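Local atomic coordinates of membrane-anchored mycosin mycp1 (Mycobacterium thermoresistibile, PDB entry 4HVL), a protein that probably acts as a subtilisin-like serine endopeptidase and is an essential component of the mycobacterial ESX-1 (type VII) secretion system. Residues A[257-261]-A[311-315]. Numbering follows the deposited sequence.
Sequences TVGGI and TSFAA. With ZN (zinc ion), chain G; ACT (acetate ion), chain M.
In this subtilisin fold the first turn of helix 311-328, which carries S312, predicted to be the charge-relay serine, rests on core strand 257-261. The strand is extended (G259 phi/psi -87/175), the backbone helical from T311 on. The short axes approach to 6.8 Å at 118°, bringing the CA atoms of V258 and A315 to 5.4 Å and those of G260 and T311 to 5.3 Å. V258, with chi1 t, points toward the helix and lays CG1 3.7 Å from A314 CB; beta-branching suits the extended strand and fills the space beside A314 and A315. At G259 and G260 the strand meets the helix with main-chain atoms: the small methyl A314 CB fits 3.2 Å from G259 O, and T311 CG2 lies 4.0 Å from G260 N. T311 (chi1 p) thus offers its methyl to the strand while OG1 hydrogen-bonds N217. S312, also p, points away and binds zinc through OG at 2.2 Å, beside H101, acetate O and OXT and a water (the last three at 2.1 Å); backbone S312 N donates a hydrogen bond to acetate OXT at 3.1 Å. A315 N closes the helical turn onto T311 O at 2.9 Å. Strand 257-261 lies between parallel strands 210-214 and 277-282; V258 and A315 also touch I212, while F313 packs on helix 102-110.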
loop_
_atom_site.group_PDB
_atom_site.type_symbol
_atom_site.label_atom_id
_atom_site.label_comp_id
_atom_site.label_asym_id
_atom_site.label_seq_id
_atom_site.Cartn_x
_atom_site.Cartn_y
_atom_site.Cartn_z
ATOM N N THR A 257 2.584 5.595 6.519
ATOM C CA THR A 257 2.535 5.906 5.113
ATOM C C THR A 257 3.931 5.854 4.508
ATOM O O THR A 257 4.872 6.452 5.033
ATOM C CB THR A 257 1.891 7.294 4.929
ATOM O OG1 THR A 257 0.538 7.216 5.371
ATOM C CG2 THR A 257 1.939 7.768 3.473
ATOM N N VAL A 258 4.046 5.121 3.400
ATOM C CA VAL A 258 5.332 4.746 2.840
ATOM C C VAL A 258 5.559 5.353 1.445
ATOM O O VAL A 258 4.832 5.045 0.477
ATOM C CB VAL A 258 5.472 3.204 2.748
ATOM C CG1 VAL A 258 6.895 2.798 2.389
ATOM C CG2 VAL A 258 5.041 2.556 4.051
ATOM N N GLY A 259 6.597 6.183 1.358
ATOM C CA GLY A 259 7.077 6.741 0.095
ATOM C C GLY A 259 8.071 5.824 -0.596
ATOM O O GLY A 259 8.458 4.792 -0.052
ATOM N N GLY A 260 8.485 6.199 -1.802
ATOM C CA GLY A 260 9.293 5.322 -2.675
ATOM C C GLY A 260 10.712 5.805 -2.838
ATOM O O GLY A 260 10.946 6.995 -2.868
ATOM N N ILE A 261 11.654 4.866 -2.894
ATOM C CA ILE A 261 13.001 5.159 -3.347
ATOM C C ILE A 261 13.370 4.258 -4.508
ATOM O O ILE A 261 12.773 3.182 -4.687
ATOM C CB ILE A 261 14.074 4.997 -2.236
ATOM C CG1 ILE A 261 14.050 3.588 -1.639
ATOM C CG2 ILE A 261 13.897 6.060 -1.164
ATOM C CD1 ILE A 261 15.423 3.037 -1.388
ATOM N N THR A 311 4.512 3.411 -5.404
ATOM C CA THR A 311 4.500 3.415 -3.946
ATOM C C THR A 311 3.741 2.239 -3.316
ATOM O O THR A 311 3.984 1.916 -2.161
ATOM C CB THR A 311 3.981 4.743 -3.366
ATOM O OG1 THR A 311 2.690 5.040 -3.902
ATOM C CG2 THR A 311 4.959 5.867 -3.721
ATOM N N SER A 312 2.855 1.582 -4.061
ATOM C CA SER A 312 2.232 0.341 -3.576
ATOM C C SER A 312 3.307 -0.720 -3.242
ATOM O O SER A 312 3.173 -1.436 -2.256
ATOM C CB SER A 312 1.176 -0.209 -4.560
ATOM O OG SER A 312 1.635 -0.266 -5.908
ATOM N N PHE A 313 4.386 -0.780 -4.029
ATOM C CA PHE A 313 5.482 -1.716 -3.753
ATOM C C PHE A 313 6.290 -1.324 -2.518
ATOM O O PHE A 313 6.649 -2.189 -1.725
ATOM C CB PHE A 313 6.362 -1.941 -4.996
ATOM C CG PHE A 313 5.635 -2.652 -6.099
ATOM C CD1 PHE A 313 5.422 -4.030 -6.022
ATOM C CD2 PHE A 313 5.103 -1.952 -7.180
ATOM C CE1 PHE A 313 4.715 -4.699 -7.000
ATOM C CE2 PHE A 313 4.384 -2.623 -8.165
ATOM C CZ PHE A 313 4.186 -3.997 -8.071
ATOM N N ALA A 314 6.562 -0.035 -2.344
ATOM C CA ALA A 314 7.148 0.461 -1.110
ATOM C C ALA A 314 6.318 0.022 0.106
ATOM O O ALA A 314 6.851 -0.525 1.092
ATOM C CB ALA A 314 7.277 1.971 -1.150
ATOM N N ALA A 315 5.008 0.229 0.024
ATOM C CA ALA A 315 4.124 -0.185 1.106
ATOM C C ALA A 315 4.170 -1.681 1.334
ATOM O O ALA A 315 4.137 -2.118 2.475
ATOM C CB ALA A 315 2.695 0.276 0.861
HETATM ZN ZN ZN G . 0.968 0.558 -7.852
HETATM C C ACT M . 0.373 2.405 -6.437
HETATM O O ACT M . -0.549 1.599 -6.744
HETATM O OXT ACT M . 1.562 2.210 -6.781
HETATM C CH3 ACT M . -0.034 3.605 -5.603
HETATM O O HOH W 1 0.403 1.684 -9.583
#